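Local structure of putative N-acetylmuramoyl-L-alanine amidase (Enterococcus phage phiM1EF22, 7D55) at residues Tyr2-Glu6 / Ile57-Gln62; Cys28-Arg34 / Cys79-Gly83. The protein probably binds the enterococcal cell wall, as the tetrameric cell-binding domain of a phage endolysin whose full-length enzyme is a putative amidase. One frame throughout, in Å; residues are numbered along the deposited sequence. Where two conformers were deposited one is given.

Interaction 1 (Tyr2-Glu6 / Ile57-Gln62)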
ATOM      1  N   TYR A   2      -0.682   4.236   9.044  1.00 12.20           N
ATOM      2  CA  TYR A   2      -1.167   5.518   8.566  1.00 11.66           C
ATOM      3  C   TYR A   2      -0.949   6.547   9.658  1.00 12.36           C
ATOM      4  O   TYR A   2      -0.981   6.227  10.848  1.00 12.56           O
ATOM      5  CB  TYR A   2      -2.661   5.444   8.277  1.00 14.87           C
ATOM      6  CG  TYR A   2      -3.007   4.451   7.202  1.00 15.59           C
ATOM      7  CD1 TYR A   2      -3.057   4.834   5.868  1.00 20.09           C
ATOM      8  CD2 TYR A   2      -3.270   3.119   7.521  1.00 24.64           C
ATOM      9  CE1 TYR A   2      -3.360   3.924   4.879  1.00 22.74           C
ATOM     10  CE2 TYR A   2      -3.575   2.200   6.536  1.00 28.94           C
ATOM     11  CZ  TYR A   2      -3.618   2.609   5.217  1.00 48.55           C
ATOM     12  OH  TYR A   2      -3.926   1.706   4.226  1.00 72.20           O
ATOM     13  N   CYS A   3      -0.743   7.796   9.249  1.00  9.39           N
ATOM     14  CA  CYS A   3      -0.779   8.876  10.221  1.00  9.87           C
ATOM     15  C   CYS A   3      -0.948  10.192   9.486  1.00  9.48           C
ATOM     16  O   CYS A   3      -0.727  10.281   8.275  1.00  9.17           O
ATOM     17  CB  CYS A   3       0.471   8.901  11.110  1.00 12.00           C
ATOM     18  SG  CYS A   3       2.028   9.245  10.275  1.00 13.48           S
ATOM     19  N   LEU A   4      -1.389  11.200  10.233  1.00  8.96           N
ATOM     20  CA  LEU A   4      -1.307  12.594   9.827  1.00  9.15           C
ATOM     21  C   LEU A   4      -0.284  13.278  10.717  1.00  8.69           C
ATOM     22  O   LEU A   4      -0.116  12.914  11.885  1.00  8.73           O
ATOM     23  CB  LEU A   4      -2.653  13.297  10.006  1.00  8.91           C
ATOM     24  CG  LEU A   4      -3.769  12.809   9.074  1.00  9.99           C
ATOM     25  CD1 LEU A   4      -5.151  13.200   9.606  1.00 10.30           C
ATOM     26  CD2 LEU A   4      -3.538  13.367   7.676  1.00 10.97           C
ATOM     27  N   TYR A   5       0.403  14.273  10.165  1.00  9.18           N
ATOM     28  CA  TYR A   5       1.380  15.027  10.939  1.00  9.01           C
ATOM     29  C   TYR A   5       1.538  16.392  10.294  1.00  8.62           C
ATOM     30  O   TYR A   5       1.038  16.644   9.198  1.00  9.48           O
ATOM     31  CB  TYR A   5       2.733  14.296  11.037  1.00  8.83           C
ATOM     32  CG  TYR A   5       3.449  14.120   9.715  1.00  8.69           C
ATOM     33  CD1 TYR A   5       3.143  13.059   8.872  1.00  9.33           C
ATOM     34  CD2 TYR A   5       4.448  15.010   9.317  1.00  8.52           C
ATOM     35  CE1 TYR A   5       3.807  12.889   7.663  1.00  9.18           C
ATOM     36  CE2 TYR A   5       5.127  14.843   8.108  1.00  7.79           C
ATOM     37  CZ  TYR A   5       4.796  13.785   7.289  1.00  8.84           C
ATOM     38  OH  TYR A   5       5.450  13.622   6.085  1.00  9.75           O
ATOM     39  N   GLU A   6       2.246  17.278  10.986  1.00  9.68           N
ATOM     40  CA  GLU A   6       2.546  18.593  10.445  1.00  9.55           C
ATOM     41  C   GLU A   6       4.051  18.743  10.282  1.00  9.70           C
ATOM     42  O   GLU A   6       4.822  18.198  11.073  1.00 10.28           O
ATOM     43  CB  GLU A   6       2.021  19.680  11.381  1.00 11.55           C
ATOM     44  CG  GLU A   6       0.504  19.758  11.392  1.00 13.91           C
ATOM     45  CD  GLU A   6      -0.027  20.701  12.453  1.00 19.04           C
ATOM     46  OE1 GLU A   6      -0.785  20.255  13.331  1.00 24.80           O
ATOM     47  OE2 GLU A   6       0.311  21.889  12.416  1.00 19.66           O
ATOM     48  N   ILE A  57      -7.408   8.028  13.411  1.00 10.91           N
ATOM     49  CA  ILE A  57      -6.078   7.900  12.798  1.00  9.50           C
ATOM     50  C   ILE A  57      -5.038   8.556  13.699  1.00  9.27           C
ATOM     51  O   ILE A  57      -5.311   9.623  14.290  1.00 11.19           O
ATOM     52  CB  ILE A  57      -6.064   8.523  11.388  1.00  9.01           C
ATOM     53  CG1 ILE A  57      -4.757   8.205  10.653  1.00  9.93           C
ATOM     54  CG2 ILE A  57      -6.325  10.037  11.439  1.00 11.03           C
ATOM     55  CD1 ILE A  57      -4.739   8.695   9.226  1.00 10.63           C
ATOM     56  N   PRO A  58      -3.856   7.967  13.874  1.00  9.10           N
ATOM     57  CA  PRO A  58      -2.805   8.652  14.632  1.00 11.32           C
ATOM     58  C   PRO A  58      -2.458   9.992  14.008  1.00 10.73           C
ATOM     59  O   PRO A  58      -2.344  10.118  12.787  1.00 11.27           O
ATOM     60  CB  PRO A  58      -1.624   7.686  14.541  1.00 11.84           C
ATOM     61  CG  PRO A  58      -2.256   6.353  14.359  1.00 12.72           C
ATOM     62  CD  PRO A  58      -3.461   6.599  13.498  1.00 10.99           C
ATOM     63  N   PHE A  59      -2.277  10.996  14.861  1.00 11.94           N
ATOM     64  CA  PHE A  59      -1.915  12.342  14.436  1.00 12.51           C
ATOM     65  C   PHE A  59      -0.766  12.819  15.308  1.00 13.30           C
ATOM     66  O   PHE A  59      -0.807  12.675  16.535  1.00 17.51           O
ATOM     67  CB  PHE A  59      -3.114  13.297  14.577  1.00 15.15           C
ATOM     68  CG  PHE A  59      -2.783  14.754  14.318  1.00 19.96           C
ATOM     69  CD1 PHE A  59      -2.503  15.201  13.031  1.00 22.63           C
ATOM     70  CD2 PHE A  59      -2.770  15.672  15.356  1.00 23.24           C
ATOM     71  CE1 PHE A  59      -2.202  16.541  12.782  1.00 23.06           C
ATOM     72  CE2 PHE A  59      -2.470  17.021  15.117  1.00 24.53           C
ATOM     73  CZ  PHE A  59      -2.186  17.454  13.828  1.00 23.99           C
ATOM     74  N   TYR A  60       0.269  13.363  14.683  1.00 10.13           N
ATOM     75  CA  TYR A  60       1.378  13.944  15.416  1.00 10.26           C
ATOM     76  C   TYR A  60       1.276  15.450  15.251  1.00 11.67           C
ATOM     77  O   TYR A  60       1.336  15.961  14.126  1.00 15.10           O
ATOM     78  CB  TYR A  60       2.704  13.423  14.880  1.00 10.97           C
ATOM     79  CG  TYR A  60       2.909  11.949  15.127  1.00 11.97           C
ATOM     80  CD1 TYR A  60       2.418  11.011  14.231  1.00 11.93           C
ATOM     81  CD2 TYR A  60       3.585  11.495  16.254  1.00 13.07           C
ATOM     82  CE1 TYR A  60       2.598   9.665  14.440  1.00 12.77           C
ATOM     83  CE2 TYR A  60       3.782  10.146  16.467  1.00 13.37           C
ATOM     84  CZ  TYR A  60       3.281   9.234  15.560  1.00 13.63           C
ATOM     85  OH  TYR A  60       3.472   7.883  15.757  1.00 17.17           O
ATOM     86  N   SER A  61       1.083  16.147  16.359  1.00 11.53           N
ATOM     87  CA  SER A  61       0.971  17.590  16.324  1.00 11.58           C
ATOM     88  C   SER A  61       2.356  18.207  16.464  1.00  9.98           C
ATOM     89  O   SER A  61       3.357  17.517  16.689  1.00 11.27           O
ATOM     90  CB  SER A  61       0.064  18.073  17.450  1.00 13.92           C
ATOM     91  OG  SER A  61       0.801  18.180  18.652  1.00 15.08           O
ATOM     92  N   GLN A  62       2.407  19.538  16.383  1.00  9.87           N
ATOM     93  CA  GLN A  62       3.671  20.245  16.562  1.00 10.59           C
ATOM     94  C   GLN A  62       4.188  20.205  17.993  1.00 11.24           C
ATOM     95  O   GLN A  62       5.320  20.631  18.232  1.00 11.31           O
ATOM     96  CB  GLN A  62       3.544  21.693  16.104  1.00 10.30           C
ATOM     97  CG  GLN A  62       3.397  21.845  14.597  1.00 10.51           C
ATOM     98  CD  GLN A  62       3.305  23.299  14.201  1.00 11.27           C
ATOM     99  OE1 GLN A  62       4.161  24.095  14.573  1.00 12.82           O
ATOM    100  NE2 GLN A  62       2.262  23.657  13.448  1.00 12.01           N
TER
HETATM  101  O   HOH W   1       0.118  21.124  15.785  1.00 15.93           O
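Leu4 lays its CB 3.6 Å from CD1 of the Phe59 ring and its CD1 3.8 Å from CG2 of Ile57, so that these three residues cover one face of a parallel beta pairing at an outer edge of the chain's mixed sheet. Strand 3-9 takes short strand 59-60 as its parallel neighbour through two backbone hydrogen bonds of Leu4: Leu4 N donates to Pro58 O (2.9 Å) and Leu4 O accepts from Tyr60 N (2.9 Å). CA-H...O contacts thicken this ladder, Phe59 CA lying 3.2 Å from Leu4 O and Tyr5 CA 3.3 Å from Tyr60 O. Cys3 and Tyr5 project to the other face with Tyr60; Cys3 CB reaches Tyr60 CE1 at 4.0 Å, and the Cys3 sulfur sits obliquely beside that ring. Helix 39-53 covers the Leu4 face, with Met42, Ile45 and Tyr49 against Leu4 and Ile57; on the other, Leu75 of helix 71-78 meets Cys3 and Tyr5, and Trp65 stacks on the Tyr60 ring. At the tetramer interface Tyr60 OH hydrogen-bonds Asp47 of the second subunit, and Tyr2 O accepts a hydrogen bond from Asn52 of that subunit. Beyond the ladder the contact turns polar. Glu6 OE2 accepts from Gln62 NE2 at 2.8 Å, and Glu6 OE1 takes a hydrogen bond from a water that in turn accepts from Gln62 N, each 2.8 Å long.

Interaction 2 (Cys28-Arg34 / Cys79-Gly83)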
ATOM      1  N   CYS A  28       0.612  10.116   5.677  1.00  8.90           N
ATOM      2  CA  CYS A  28       1.470   8.975   5.389  1.00  9.24           C
ATOM      3  C   CYS A  28       0.606   7.727   5.340  1.00  9.50           C
ATOM      4  O   CYS A  28      -0.226   7.516   6.226  1.00  9.06           O
ATOM      5  CB  CYS A  28       2.525   8.820   6.479  1.00 11.57           C
ATOM      6  SG  CYS A  28       3.556   7.382   6.206  1.00 15.24           S
ATOM      7  N   ASN A  29       0.799   6.907   4.305  1.00  9.34           N
ATOM      8  CA  ASN A  29       0.046   5.664   4.151  1.00  9.69           C
ATOM      9  C   ASN A  29       0.941   4.431   4.242  1.00 10.38           C
ATOM     10  O   ASN A  29       0.545   3.343   3.800  1.00 11.89           O
ATOM     11  CB  ASN A  29      -0.734   5.665   2.832  1.00 11.17           C
ATOM     12  CG  ASN A  29       0.169   5.877   1.630  1.00 10.77           C
ATOM     13  OD1 ASN A  29       1.391   5.769   1.739  1.00 10.69           O
ATOM     14  ND2 ASN A  29      -0.423   6.209   0.489  1.00 12.29           N
ATOM     15  N   GLY A  30       2.152   4.574   4.791  1.00 11.04           N
ATOM     16  CA  GLY A  30       3.092   3.472   4.829  1.00 11.02           C
ATOM     17  C   GLY A  30       3.886   3.289   3.558  1.00 11.74           C
ATOM     18  O   GLY A  30       4.878   2.542   3.563  1.00 13.45           O
ATOM     19  N   VAL A  31       3.477   3.944   2.470  1.00 10.69           N
ATOM     20  CA  VAL A  31       4.173   3.906   1.190  1.00 10.63           C
ATOM     21  C   VAL A  31       4.808   5.255   0.867  1.00 11.58           C
ATOM     22  O   VAL A  31       5.976   5.329   0.479  1.00 11.80           O
ATOM     23  CB  VAL A  31       3.227   3.450   0.054  1.00 12.14           C
ATOM     24  CG1 VAL A  31       3.960   3.436  -1.275  1.00 12.97           C
ATOM     25  CG2 VAL A  31       2.618   2.083   0.355  1.00 14.82           C
ATOM     26  N   ASN A  32       4.045   6.338   1.018  1.00 10.78           N
ATOM     27  CA  ASN A  32       4.550   7.671   0.725  1.00 10.65           C
ATOM     28  C   ASN A  32       3.934   8.664   1.700  1.00 10.34           C
ATOM     29  O   ASN A  32       2.996   8.344   2.442  1.00 11.60           O
ATOM     30  CB  ASN A  32       4.261   8.075  -0.728  1.00 12.48           C
ATOM     31  CG  ASN A  32       2.810   7.856  -1.124  1.00 17.07           C
ATOM     32  OD1 ASN A  32       1.900   8.222  -0.395  1.00 20.32           O
ATOM     33  ND2 ASN A  32       2.595   7.274  -2.291  1.00 20.07           N
ATOM     34  N   CYS A  33       4.467   9.888   1.685  1.00  9.86           N
ATOM     35  CA  CYS A  33       3.917  11.004   2.438  1.00 10.27           C
ATOM     36  C   CYS A  33       3.443  12.055   1.443  1.00  9.67           C
ATOM     37  O   CYS A  33       4.180  12.416   0.516  1.00 11.91           O
ATOM     38  CB  CYS A  33       4.965  11.593   3.390  1.00 10.96           C
ATOM     39  SG  CYS A  33       5.383  10.483   4.765  1.00 11.76           S
ATOM     40  N   ARG A  34       2.214  12.527   1.616  1.00  9.47           N
ATOM     41  CA  ARG A  34       1.608  13.440   0.662  1.00  9.22           C
ATOM     42  C   ARG A  34       1.026  14.624   1.408  1.00  9.20           C
ATOM     43  O   ARG A  34       0.486  14.471   2.509  1.00  9.20           O
ATOM     44  CB  ARG A  34       0.491  12.741  -0.105  1.00 11.14           C
ATOM     45  CG  ARG A  34       0.074  13.490  -1.335  1.00 12.83           C
ATOM     46  CD  ARG A  34      -1.023  12.747  -2.091  1.00 11.79           C
ATOM     47  NE  ARG A  34      -0.575  11.490  -2.692  1.00 12.58           N
ATOM     48  CZ  ARG A  34       0.023  11.391  -3.883  1.00 14.88           C
ATOM     49  NH1 ARG A  34       0.289  12.478  -4.598  1.00 15.11           N
ATOM     50  NH2 ARG A  34       0.370  10.205  -4.357  1.00 14.80           N
ATOM     51  N   CYS A  79       9.224   6.576   4.032  1.00 12.05           N
ATOM     52  CA  CYS A  79       8.020   6.695   3.206  1.00 12.53           C
ATOM     53  C   CYS A  79       8.174   8.009   2.458  1.00 11.95           C
ATOM     54  O   CYS A  79       7.720   9.062   2.926  1.00 12.79           O
ATOM     55  CB  CYS A  79       6.759   6.730   4.062  1.00 14.80           C
ATOM     56  SG  CYS A  79       6.519   5.255   5.028  1.00 17.25           S
ATOM     57  N   PRO A  80       8.824   7.990   1.298  1.00 12.08           N
ATOM     58  CA  PRO A  80       9.227   9.251   0.667  1.00 12.10           C
ATOM     59  C   PRO A  80       8.050  10.127   0.262  1.00 11.70           C
ATOM     60  O   PRO A  80       6.960   9.654  -0.062  1.00 11.16           O
ATOM     61  CB  PRO A  80      10.023   8.796  -0.555  1.00 13.01           C
ATOM     62  CG  PRO A  80      10.542   7.439  -0.169  1.00 12.91           C
ATOM     63  CD  PRO A  80       9.435   6.821   0.637  1.00 12.92           C
ATOM     64  N   VAL A  81       8.301  11.429   0.284  1.00 12.55           N
ATOM     65  CA  VAL A  81       7.275  12.389  -0.095  0.51  4.46           C
ATOM     66  C   VAL A  81       6.976  12.272  -1.586  1.00 13.72           C
ATOM     67  O   VAL A  81       7.857  11.987  -2.410  1.00 14.99           O
ATOM     68  CB  VAL A  81       7.681  13.823   0.290  0.51  8.86           C
ATOM     69  CG1 VAL A  81       8.027  13.885   1.765  0.51  6.45           C
ATOM     70  CG2 VAL A  81       8.861  14.290  -0.548  0.51  7.82           C
ATOM     71  N   VAL A  82       5.701  12.424  -1.917  0.54 11.22           N
ATOM     72  CA  VAL A  82       5.256  12.432  -3.302  0.54 12.63           C
ATOM     73  C   VAL A  82       4.452  13.699  -3.544  0.54  7.99           C
ATOM     74  O   VAL A  82       3.884  14.289  -2.621  0.54 12.83           O
ATOM     75  CB  VAL A  82       4.421  11.185  -3.668  0.54 13.24           C
ATOM     76  CG1 VAL A  82       5.299   9.946  -3.681  0.54 42.79           C
ATOM     77  CG2 VAL A  82       3.266  11.020  -2.703  0.54  8.62           C
ATOM     78  N   GLY A  83       4.421  14.121  -4.802  1.00 12.72           N
ATOM     79  CA  GLY A  83       3.555  15.201  -5.229  1.00 13.96           C
ATOM     80  C   GLY A  83       3.980  16.592  -4.817  1.00 14.95           C
ATOM     81  O   GLY A  83       3.218  17.540  -5.039  1.00 16.00           O
TER
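The sharpest bump in this contact is Cys79, the first residue past helix 71-78: its side chain pushes into the hollow of the turn after strand 22-28, where SG lies 3.8 Å from Cys28 SG and 3.5 Å from Gly30 O. Asn29 shapes that turn as an Asx turn, OD1 accepting from Val31 N (2.9 Å) and Asn32 N (2.8 Å); at Gly30 a CB would jam against the carbonyl O of Asn29. Further on, Cys33 fits against Cys79, SG to CB 4.1 Å, and against Val81, CB to CG1 4.2 Å, on the side of the sheet where Leu75 and Glu76 of helix 71-78 pack. On the other side Val82 is the bump: its CG2 lies 3.6 Å from Asn32 CG and, over one face of the Arg34 guanidinium, 3.4 Å from NH2. Parallel bonding fixes the fit, Cys33 N donating to Pro80 O (3.1 Å) and Cys33 O accepting from Val82 N (2.9 Å), which adds strand 81-82 to the sheet beside strand 33-36. The turn also enters the tetramer, with Gly30 O hydrogen-bonded to Asn29 of the second subunit. With the sulfurs of Cys28 and Cys79 3.8 Å apart, no disulfide joins the segments; backbone hydrogen bonds and apolar contact do.

Both contacts add a short parallel strand to an outer edge of the same mixed sheet: interaction 1 joins 59-60 to 3-9, interaction 2 joins 81-82 to 33-36, with strand 22-28 between the two pairs. Their centres are 13 Å apart, yet they touch, Cys3 O lying 2.9 Å from Cys28 N in a probable hydrogen bond and Tyr5 OH packing 3.4 Å from Cys33 SG. Each is partly buried. Interaction 1 has the larger buried share and covers more area, with aromatic and aliphatic side chains inside and a Glu-Gln pair at one end; interaction 2 relies on cysteines within and on the partly exposed pair Val82 and Arg34, where Arg34 also packs on Val78 of the third subunit. Both meet the second subunit.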